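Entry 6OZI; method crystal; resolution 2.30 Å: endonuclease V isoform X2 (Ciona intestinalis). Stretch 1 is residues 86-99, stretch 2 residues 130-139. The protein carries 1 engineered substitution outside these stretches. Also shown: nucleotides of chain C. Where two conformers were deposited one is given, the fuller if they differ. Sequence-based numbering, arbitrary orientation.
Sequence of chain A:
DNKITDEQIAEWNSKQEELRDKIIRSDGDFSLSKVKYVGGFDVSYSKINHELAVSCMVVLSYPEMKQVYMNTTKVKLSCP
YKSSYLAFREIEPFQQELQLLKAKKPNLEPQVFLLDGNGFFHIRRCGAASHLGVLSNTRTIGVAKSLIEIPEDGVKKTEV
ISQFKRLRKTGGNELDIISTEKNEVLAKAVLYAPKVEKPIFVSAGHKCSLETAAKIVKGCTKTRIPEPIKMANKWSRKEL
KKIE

Stretch 1, residues 86-99: LAFREIEPFQQELQ
Stretch 2 (130-139) SHLGVLSNTR

Stretch 1 is helical, and the helix continues later in the chain. Stretch 2 opens with the last turns of a helix that begins earlier; Asn-137 is the first residue to leave helical phi/psi. The two axes run in broadly the same direction, crossing at -41°, with a closest approach of 9.7 Å. The register pairs Ala-87 with His-131 (CA to CA 6.3 Å), Ile-91 with Leu-132 (CA to CA 6.0 Å) and Gln-95 with Ser-136 (CA to CA 6.9 Å). No hydrogen bond crosses the contact, which buries 544 Å² and rests on packing.

Leu-86 (chi1 t, chi2 p) does not touch stretch 2. Its N donates a hydrogen bond to O6 of the deoxyinosine nucleotide DI5 of chain C, at 3.3 Å. Ala-87 points toward the second helix. Its CB lies over one face of the His-131 ring (chi1 t, chi2 135°), 3.7 Å from the centroid, as a CH-pi contact. Phe-88 (chi1 m, chi2 -81°) starts away, but its ring end comes nearer. The edge of His-131 meets the face of Phe-88, with centroids 5.2 Å apart and planes at 82°.

Glu-90 (phi/psi -124/9; chi1 p, chi2 t) departs from ideal helix values. Ile-91 (t, p) points toward stretch 2. Its CD1 packs 4.0 Å from Leu-132 CG and 3.8 Å from Leu-135 CD1 (Leu-135 m, t). The helix is kinked at Glu-92 and Pro-93, where neither N bonds to the preceding turn; proline has no N-H to give.

Leu-132 (m, p) has the largest covered area, 107 Å². It is a knob in the hole formed by Ala-87, Glu-90, Ile-91 and Phe-94. Phe-94 (chi1 t, chi2 81°) takes Leu-132 CD2 off-centre over its ring, 4.1 Å from the centroid. At the ring edge, Phe-94 CE2 lies 3.4 Å from Ser-136 OG.

Gln-95 (chi1 m, chi2 -108°) leaves sideways, but its end returns: OE1 is 3.6 Å from Ser-136 CB. Farther along, Leu-98 (t, p) places CD2 3.7 Å from both Ser-136 CB and Thr-138 CG2.

Ser-136 (chi1 p) turns its hydroxyl back along its own helix: OG donates to Leu-132 O at 2.5 Å. Thr-138 OG1 (chi1 p) donates to Ser-136 OG at 2.7 Å. These bonds engage both hydroxyls within stretch 2. Asn-137 has positive phi (53/48) in a Schellman motif, with Thr-138 N bonded to Gly-133 O at 2.9 Å and Asn-137 N to Val-134 O at 3.2 Å. Thr-138 then extends at -129/148.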

# COMPACT_ATOMS: atom_id res chain seq x y z
N LEU A 86 8.32 -23.17 -4.57
CA LEU A 86 7.08 -22.57 -4.07
C LEU A 86 6.00 -23.62 -3.84
O LEU A 86 5.17 -23.49 -2.91
CB LEU A 86 6.61 -21.51 -5.06
CG LEU A 86 5.29 -20.78 -4.82
CD1 LEU A 86 5.33 -20.02 -3.50
CD2 LEU A 86 4.97 -19.83 -5.98
N ALA A 87 6.00 -24.67 -4.68
CA ALA A 87 4.95 -25.68 -4.63
C ALA A 87 4.88 -26.33 -3.26
O ALA A 87 3.80 -26.52 -2.71
CB ALA A 87 5.19 -26.72 -5.71
N PHE A 88 6.03 -26.70 -2.70
CA PHE A 88 6.02 -27.38 -1.41
C PHE A 88 5.54 -26.45 -0.30
O PHE A 88 5.07 -26.94 0.73
CB PHE A 88 7.41 -27.95 -1.13
CG PHE A 88 7.90 -28.86 -2.22
CD1 PHE A 88 7.48 -30.18 -2.27
CD2 PHE A 88 8.75 -28.40 -3.21
CE1 PHE A 88 7.91 -31.03 -3.28
CE2 PHE A 88 9.18 -29.24 -4.23
CZ PHE A 88 8.76 -30.55 -4.26
N ARG A 89 5.58 -25.14 -0.55
CA ARG A 89 5.05 -24.15 0.38
C ARG A 89 3.54 -24.02 0.30
O ARG A 89 2.90 -23.68 1.30
CB ARG A 89 5.71 -22.80 0.12
CG ARG A 89 5.21 -21.65 0.97
CD ARG A 89 6.24 -20.54 0.96
NE ARG A 89 5.72 -19.26 1.43
CZ ARG A 89 5.81 -18.84 2.68
NH1 ARG A 89 6.38 -19.61 3.60
NH2 ARG A 89 5.33 -17.64 3.01
N GLU A 90 2.93 -24.24 -0.86
CA GLU A 90 1.49 -23.98 -0.93
C GLU A 90 0.63 -25.16 -1.40
O GLU A 90 -0.58 -24.98 -1.59
CB GLU A 90 1.23 -22.73 -1.79
CG GLU A 90 1.84 -22.77 -3.17
CD GLU A 90 1.69 -21.45 -3.93
OE1 GLU A 90 1.59 -20.37 -3.30
OE2 GLU A 90 1.67 -21.50 -5.17
N ILE A 91 1.19 -26.36 -1.54
CA ILE A 91 0.40 -27.49 -2.04
C ILE A 91 -0.70 -27.86 -1.05
O ILE A 91 -1.86 -28.05 -1.44
CB ILE A 91 1.31 -28.69 -2.37
CG1 ILE A 91 0.47 -29.89 -2.83
CG2 ILE A 91 2.14 -29.12 -1.17
CD1 ILE A 91 -0.27 -29.68 -4.13
N GLU A 92 -0.37 -27.96 0.24
CA GLU A 92 -1.39 -28.36 1.22
C GLU A 92 -2.49 -27.32 1.39
O GLU A 92 -3.68 -27.69 1.34
CB GLU A 92 -0.72 -28.70 2.55
CG GLU A 92 -1.70 -29.05 3.67
CD GLU A 92 -2.41 -30.39 3.46
OE1 GLU A 92 -2.06 -31.12 2.50
OE2 GLU A 92 -3.32 -30.72 4.26
N PRO A 93 -2.19 -26.02 1.57
CA PRO A 93 -3.28 -25.04 1.64
C PRO A 93 -4.17 -25.06 0.41
O PRO A 93 -5.39 -24.88 0.52
CB PRO A 93 -2.54 -23.70 1.78
CG PRO A 93 -1.20 -24.04 2.27
CD PRO A 93 -0.87 -25.38 1.72
N PHE A 94 -3.57 -25.21 -0.78
CA PHE A 94 -4.34 -25.29 -2.01
C PHE A 94 -5.29 -26.48 -2.00
O PHE A 94 -6.48 -26.34 -2.28
CB PHE A 94 -3.42 -25.38 -3.22
CG PHE A 94 -4.15 -25.55 -4.51
CD1 PHE A 94 -4.70 -24.44 -5.14
CD2 PHE A 94 -4.28 -26.79 -5.10
CE1 PHE A 94 -5.38 -24.59 -6.34
CE2 PHE A 94 -4.95 -26.93 -6.30
CZ PHE A 94 -5.51 -25.83 -6.92
N GLN A 95 -4.76 -27.68 -1.73
CA GLN A 95 -5.60 -28.88 -1.70
C GLN A 95 -6.74 -28.74 -0.70
O GLN A 95 -7.86 -29.19 -0.96
CB GLN A 95 -4.74 -30.10 -1.37
CG GLN A 95 -3.61 -30.34 -2.35
CD GLN A 95 -3.85 -31.54 -3.24
OE1 GLN A 95 -4.91 -31.65 -3.87
NE2 GLN A 95 -2.88 -32.45 -3.29
N GLN A 96 -6.45 -28.16 0.47
CA GLN A 96 -7.51 -27.96 1.46
C GLN A 96 -8.57 -26.98 0.96
O GLN A 96 -9.77 -27.25 1.06
CB GLN A 96 -6.90 -27.49 2.79
CG GLN A 96 -6.12 -28.58 3.51
CD GLN A 96 -6.96 -29.83 3.79
OE1 GLN A 96 -8.16 -29.75 4.09
NE2 GLN A 96 -6.33 -31.00 3.66
N GLU A 97 -8.14 -25.82 0.43
CA GLU A 97 -9.12 -24.87 -0.12
C GLU A 97 -9.95 -25.53 -1.20
O GLU A 97 -11.18 -25.36 -1.24
CB GLU A 97 -8.42 -23.62 -0.67
CG GLU A 97 -7.79 -22.70 0.37
CD GLU A 97 -8.82 -21.91 1.18
OE1 GLU A 97 -10.03 -22.03 0.92
OE2 GLU A 97 -8.41 -21.18 2.10
N LEU A 98 -9.31 -26.28 -2.10
CA LEU A 98 -10.00 -26.91 -3.21
C LEU A 98 -11.04 -27.91 -2.71
O LEU A 98 -12.17 -27.95 -3.20
CB LEU A 98 -9.00 -27.61 -4.13
CG LEU A 98 -9.57 -28.30 -5.36
CD1 LEU A 98 -10.17 -27.26 -6.30
CD2 LEU A 98 -8.50 -29.12 -6.07
N GLN A 99 -10.65 -28.75 -1.74
CA GLN A 99 -11.59 -29.71 -1.17
C GLN A 99 -12.77 -29.00 -0.52
O GLN A 99 -13.92 -29.44 -0.65
CB GLN A 99 -10.85 -30.60 -0.17
CG GLN A 99 -11.72 -31.27 0.87
CD GLN A 99 -10.94 -32.29 1.70
OE1 GLN A 99 -9.87 -32.00 2.23
NE2 GLN A 99 -11.52 -33.48 1.84
N SER A 130 2.04 -25.72 -12.24
CA SER A 130 1.97 -27.07 -12.80
C SER A 130 1.88 -28.12 -11.72
O SER A 130 1.05 -29.04 -11.80
CB SER A 130 3.20 -27.32 -13.68
OG SER A 130 3.32 -26.33 -14.68
N HIS A 131 2.72 -28.01 -10.69
CA HIS A 131 2.76 -28.97 -9.59
C HIS A 131 1.38 -29.14 -8.95
O HIS A 131 0.84 -30.25 -8.85
CB HIS A 131 3.79 -28.49 -8.58
CG HIS A 131 4.14 -29.49 -7.52
ND1 HIS A 131 5.44 -29.74 -7.14
CD2 HIS A 131 3.37 -30.26 -6.72
CE1 HIS A 131 5.46 -30.64 -6.18
NE2 HIS A 131 4.21 -30.98 -5.90
N LEU A 132 0.79 -28.02 -8.52
CA LEU A 132 -0.53 -28.06 -7.91
C LEU A 132 -1.58 -28.58 -8.89
O LEU A 132 -2.46 -29.37 -8.51
CB LEU A 132 -0.91 -26.66 -7.40
CG LEU A 132 -0.41 -26.21 -6.02
CD1 LEU A 132 1.11 -26.39 -5.84
CD2 LEU A 132 -0.81 -24.77 -5.74
N GLY A 133 -1.46 -28.19 -10.17
CA GLY A 133 -2.39 -28.72 -11.16
C GLY A 133 -2.37 -30.23 -11.25
O GLY A 133 -3.41 -30.89 -11.23
N VAL A 134 -1.17 -30.82 -11.31
CA VAL A 134 -1.08 -32.26 -11.49
C VAL A 134 -1.49 -32.99 -10.22
O VAL A 134 -2.24 -33.97 -10.27
CB VAL A 134 0.35 -32.67 -11.92
CG1 VAL A 134 0.52 -34.19 -11.80
CG2 VAL A 134 0.62 -32.22 -13.35
N LEU A 135 -1.04 -32.50 -9.06
CA LEU A 135 -1.37 -33.19 -7.82
C LEU A 135 -2.85 -33.10 -7.48
O LEU A 135 -3.34 -33.94 -6.72
CB LEU A 135 -0.54 -32.63 -6.66
CG LEU A 135 0.93 -33.08 -6.64
CD1 LEU A 135 1.58 -32.79 -5.29
CD2 LEU A 135 1.05 -34.55 -6.99
N SER A 136 -3.57 -32.13 -8.03
CA SER A 136 -5.00 -32.02 -7.77
C SER A 136 -5.86 -32.40 -8.98
O SER A 136 -7.09 -32.34 -8.88
CB SER A 136 -5.36 -30.61 -7.32
OG SER A 136 -4.95 -29.65 -8.28
N ASN A 137 -5.25 -32.80 -10.09
CA ASN A 137 -5.96 -33.08 -11.34
C ASN A 137 -6.84 -31.89 -11.73
O ASN A 137 -8.03 -32.03 -12.05
CB ASN A 137 -6.79 -34.36 -11.25
CG ASN A 137 -7.40 -34.76 -12.60
OD1 ASN A 137 -6.84 -34.47 -13.66
ND2 ASN A 137 -8.58 -35.38 -12.56
N THR A 138 -6.26 -30.70 -11.70
CA THR A 138 -6.99 -29.49 -12.04
C THR A 138 -6.20 -28.69 -13.06
O THR A 138 -4.96 -28.71 -13.09
CB THR A 138 -7.31 -28.60 -10.81
OG1 THR A 138 -6.10 -28.12 -10.21
CG2 THR A 138 -8.12 -29.36 -9.78
N ARG A 139 -6.94 -27.99 -13.93
CA ARG A 139 -6.35 -27.16 -14.96
C ARG A 139 -5.85 -25.85 -14.36
O ARG A 139 -6.59 -25.16 -13.66
CB ARG A 139 -7.39 -26.89 -16.06
CG ARG A 139 -6.87 -26.17 -17.28
CD ARG A 139 -7.91 -26.22 -18.40
NE ARG A 139 -8.16 -27.59 -18.87
CZ ARG A 139 -9.21 -28.33 -18.54
NH1 ARG A 139 -10.15 -27.85 -17.73
NH2 ARG A 139 -9.33 -29.56 -19.03
P DI C 5 12.20 -14.82 -7.70
OP1 DI C 5 12.41 -13.35 -7.92
OP2 DI C 5 12.21 -15.18 -6.23
O5' DI C 5 10.84 -15.35 -8.46
C5' DI C 5 10.39 -14.71 -9.63
C4' DI C 5 8.95 -15.12 -9.91
O4' DI C 5 8.94 -16.72 -10.19
C3' DI C 5 8.15 -14.89 -8.88
O3' DI C 5 6.80 -14.43 -9.33
C2' DI C 5 7.98 -16.25 -8.15
C1' DI C 5 8.19 -17.29 -9.28
N9 DI C 5 8.85 -18.47 -8.70
C8 DI C 5 9.98 -18.74 -8.02
N7 DI C 5 9.98 -20.07 -7.77
C5 DI C 5 8.87 -20.59 -8.28
C6 DI C 5 8.34 -22.02 -8.31
O6 DI C 5 8.93 -22.91 -7.80
N1 DI C 5 7.10 -22.29 -8.95
C2 DI C 5 6.35 -21.22 -9.56
N3 DI C 5 6.87 -19.86 -9.52
C4 DI C 5 8.16 -19.59 -8.86